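Local coordinates for uncharacterized protein (Xanthomonas campestris pv. campestris, PDB 3HIU) that is of unknown function but belongs to the ferritin-like DUF892 family of four-helix bundles and is found here as a two-fold symmetric pair, at the interface of chains A and B. Coordinates in Å, arbitrary orientation; residue numbers count along the deposited sequence, not the author numbering. Chains: chain A/B, Uncharacterized protein.

Contact 1: the interface of chains A and B. Residues chain A 6, 9-10, 13, 110; chain B 91, 94-95.
The carboxylate of B:Asp91 meets the indole edge of A:Trp10 and draws in two basic side chains of helix 3-31. B:Asp91 sits in the loop just before helix 94-120 of its chain.

Hydrogen bonds come first. A:Trp10 has CG anti to its carbonyl carbon (chi1 -66°), which helps turn the N-H edge of the indole towards B:Asp91. The indole N-H of A:Trp10, at NE1, donates to OD2 of B:Asp91 at 2.5 Å, which is short. It uses the syn lone pair of that oxygen, with an angle of 146° at the hydrogen. Ring and carboxylate are nearly coplanar, 13° apart. OD1 of B:Asp91 is also 2.9 Å from NE1 of A:Trp10, near enough to share the N-H, so the carboxylate faces the indole edge with both oxygens. OD2 of B:Asp91 takes a second bond from NZ of A:Lys9, at 2.7 Å. This ammonium comes in on the anti side, tilted from the carboxylate plane.

Charge pairing adds to this. A:Lys9 and B:Asp91 form a salt bridge. Within chain A, NZ of A:Lys9 also pairs with OD2 of A:Asp13 at 2.8 Å, so the ammonium lies between carboxylates of both chains. This probably eases the closeness of the two acids. A:Arg6 makes a longer salt bridge, NH2 to OD1 of B:Asp91 at 3.3 Å.

Packing clamps the indole. CE of B:Lys95 lies over one face of A:Trp10, 3.8 Å from the centroid of its five-membered ring, a CH-pi contact. CD of A:Arg6 sits on the opposite face, towards the rim. CG2 of B:Thr94 leans over the rim of the benzene ring from the same side as B:Lys95, 3.6 Å from CZ2 of A:Trp10. Past CE, the ammonium of B:Lys95 reaches water 1, which also bonds the carbonyl oxygen of A:Trp10.

If the pair is the biological one, the patch ties the loop at B:Asp91 and the start of helix 94-120 to helix 3-31 of the other chain. In the two-fold pair this link occurs twice.

Contact 2: the interface of chains A and B. Residues chain A 112-113, 116; chain B 149, 152-153, 156.
A:Val116 holds CG1 anti to its backbone nitrogen (chi1 177°), which leaves CG2 beside that nitrogen. The two methyls thus point to different parts of chain B. B:Val152 has nearly the same torsion (chi1 172°). Its CG1 is turned towards A:Val116 and its CG2 towards A:Ala113.

The patch is a helix-to-helix apolar contact. Helix 92-120 of chain A meets helix 124-159 of chain B. A:Val116 is the knob. Its CG1 rests among the methyls of three residues. CG1 of B:Val152 is at 3.5 Å from CG1 of A:Val116. CG2 of B:Val153, whose side chain crosses that of A:Val116 at about a right angle, is at 3.6 Å from the same CG1. CD1 of B:Leu156 makes the third of these methyl contacts. Together they hold the valine by van der Waals contact from several directions.

The other methyl meets the stem of an acid. CG2 of A:Val116 packs on CG of B:Glu149, while the extended chain carries the carboxylate onward. There the guanidinium of A:Arg112 is near but does not touch. NH2 of A:Arg112 and OE1 of B:Glu149 are 4.8 Å apart. Any attraction between them would be a longer-range one.

A:Ala113, one turn before A:Val116, adds a small contact: its CB lies 4.0 Å from CG2 of B:Val152.

Contact 1: the interface of chains A and B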
# COMPACT_ATOMS: atom_id res chain seq x y z
N ARG A 6 4.63 -20.22 -13.30
CA ARG A 6 3.99 -19.29 -12.38
C ARG A 6 5.07 -18.47 -11.70
O ARG A 6 4.93 -17.26 -11.54
CB ARG A 6 3.15 -20.03 -11.34
CG ARG A 6 2.63 -19.13 -10.21
CD ARG A 6 1.65 -18.11 -10.75
NE ARG A 6 0.50 -18.77 -11.36
CZ ARG A 6 -0.34 -18.18 -12.20
NH1 ARG A 6 -1.37 -18.86 -12.70
NH2 ARG A 6 -0.16 -16.91 -12.54
N LYS A 9 6.09 -16.06 -14.12
CA LYS A 9 5.03 -15.07 -14.28
C LYS A 9 5.05 -13.98 -13.19
O LYS A 9 4.95 -12.79 -13.51
CB LYS A 9 3.66 -15.73 -14.32
CG LYS A 9 2.58 -14.78 -14.78
CD LYS A 9 1.27 -15.02 -14.08
CE LYS A 9 0.35 -13.81 -14.18
NZ LYS A 9 0.79 -12.65 -13.35
N TRP A 10 5.17 -14.38 -11.92
CA TRP A 10 5.23 -13.44 -10.80
C TRP A 10 6.59 -12.74 -10.73
O TRP A 10 6.69 -11.61 -10.26
CB TRP A 10 4.90 -14.12 -9.47
CG TRP A 10 3.48 -14.57 -9.41
CD1 TRP A 10 2.49 -14.20 -10.25
CD2 TRP A 10 2.89 -15.45 -8.44
NE1 TRP A 10 1.30 -14.80 -9.88
CE2 TRP A 10 1.52 -15.57 -8.77
CE3 TRP A 10 3.38 -16.15 -7.33
CZ2 TRP A 10 0.64 -16.37 -8.03
CZ3 TRP A 10 2.50 -16.93 -6.60
CH2 TRP A 10 1.15 -17.03 -6.96
N ASP A 13 6.05 -9.84 -13.29
CA ASP A 13 5.29 -8.75 -12.67
C ASP A 13 6.21 -7.86 -11.86
O ASP A 13 6.25 -6.65 -12.04
CB ASP A 13 4.18 -9.30 -11.76
CG ASP A 13 3.06 -9.99 -12.53
OD1 ASP A 13 2.93 -9.76 -13.75
OD2 ASP A 13 2.31 -10.76 -11.89
N SER A 110 4.06 -9.00 -2.61
CA SER A 110 4.44 -9.65 -3.86
C SER A 110 5.70 -10.52 -3.75
O SER A 110 5.79 -11.57 -4.38
CB SER A 110 4.61 -8.60 -4.96
OG SER A 110 3.46 -7.78 -5.02
N ASP B 91 -4.94 -15.11 -11.90
CA ASP B 91 -4.07 -14.69 -10.82
C ASP B 91 -4.81 -13.73 -9.89
O ASP B 91 -4.31 -13.39 -8.81
CB ASP B 91 -2.89 -13.93 -11.43
CG ASP B 91 -1.56 -14.34 -10.84
OD1 ASP B 91 -1.52 -15.29 -10.03
OD2 ASP B 91 -0.55 -13.70 -11.21
N THR B 94 -4.76 -13.87 -5.76
CA THR B 94 -3.49 -13.71 -5.06
C THR B 94 -3.08 -12.24 -5.09
O THR B 94 -2.61 -11.68 -4.10
CB THR B 94 -2.36 -14.57 -5.69
OG1 THR B 94 -1.09 -14.18 -5.15
CG2 THR B 94 -2.29 -14.37 -7.18
N LYS B 95 -3.28 -11.62 -6.24
CA LYS B 95 -2.84 -10.25 -6.43
C LYS B 95 -3.86 -9.26 -5.89
O LYS B 95 -3.55 -8.10 -5.72
CB LYS B 95 -2.56 -10.00 -7.91
CG LYS B 95 -1.44 -10.88 -8.47
CD LYS B 95 -0.26 -10.96 -7.50
CE LYS B 95 0.98 -11.55 -8.16
NZ LYS B 95 2.14 -11.59 -7.23
O HOH W 1 5.02 -10.64 -8.13

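Contact 2: the interface of chains A and B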
# COMPACT_ATOMS: atom_id res chain seq x y z
N ARG A 112 6.77 -11.84 -0.80
CA ARG A 112 6.36 -12.94 0.07
C ARG A 112 5.72 -14.05 -0.75
O ARG A 112 6.05 -15.21 -0.59
CB ARG A 112 5.39 -12.45 1.15
CG ARG A 112 6.08 -11.81 2.33
CD ARG A 112 5.09 -11.07 3.22
NE ARG A 112 3.91 -11.88 3.53
CZ ARG A 112 3.86 -12.77 4.51
NH1 ARG A 112 4.93 -12.95 5.28
NH2 ARG A 112 2.75 -13.47 4.72
N ALA A 113 4.79 -13.68 -1.63
CA ALA A 113 4.16 -14.63 -2.54
C ALA A 113 5.17 -15.28 -3.50
O ALA A 113 4.99 -16.43 -3.92
CB ALA A 113 3.04 -13.96 -3.31
N VAL A 116 6.96 -18.04 -1.77
CA VAL A 116 6.11 -19.24 -1.77
C VAL A 116 6.17 -19.99 -3.12
O VAL A 116 6.28 -21.22 -3.16
CB VAL A 116 4.64 -18.89 -1.42
CG1 VAL A 116 3.76 -20.12 -1.51
CG2 VAL A 116 4.55 -18.29 -0.03
N GLU B 149 -0.41 -16.20 3.20
CA GLU B 149 0.39 -17.34 2.81
C GLU B 149 -0.46 -18.56 2.42
O GLU B 149 -0.14 -19.24 1.44
CB GLU B 149 1.40 -17.68 3.90
CG GLU B 149 2.62 -18.41 3.38
CD GLU B 149 3.58 -18.77 4.48
OE1 GLU B 149 3.53 -18.13 5.55
OE2 GLU B 149 4.40 -19.69 4.27
N VAL B 152 -2.09 -18.06 -1.03
CA VAL B 152 -1.10 -18.25 -2.09
C VAL B 152 -0.85 -19.73 -2.37
O VAL B 152 -0.92 -20.19 -3.52
CB VAL B 152 0.23 -17.56 -1.74
CG1 VAL B 152 1.29 -17.95 -2.75
CG2 VAL B 152 0.04 -16.06 -1.71
N VAL B 153 -0.58 -20.48 -1.31
CA VAL B 153 -0.27 -21.89 -1.42
C VAL B 153 -1.43 -22.66 -2.06
O VAL B 153 -1.25 -23.36 -3.05
CB VAL B 153 0.03 -22.47 -0.06
CG1 VAL B 153 0.07 -23.99 -0.13
CG2 VAL B 153 1.34 -21.89 0.46
N LEU B 156 -1.61 -22.17 -5.59
CA LEU B 156 -0.58 -22.89 -6.32
C LEU B 156 -0.94 -24.37 -6.48
O LEU B 156 -1.00 -24.87 -7.61
CB LEU B 156 0.78 -22.72 -5.63
CG LEU B 156 1.36 -21.30 -5.61
CD1 LEU B 156 2.63 -21.20 -4.77
CD2 LEU B 156 1.60 -20.80 -7.04

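The centres of the C-alpha atoms of contact 1 and contact 2 lie about 9 Å apart, so the two are neighbouring parts of one interface. On chain A they share helix 92-120, which carries A:Ser110 of contact 1 and the chain A residues of contact 2. On chain B they draw on different segments: the start of helix 94-120 with its preceding loop, and helix 124-159. Contact 1 supplies charged and polar links, and contact 2 an apolar one. The two-fold axis repeats both. Such a combination would suit a stable dimer, though the structure alone does not show that the pair forms in solution.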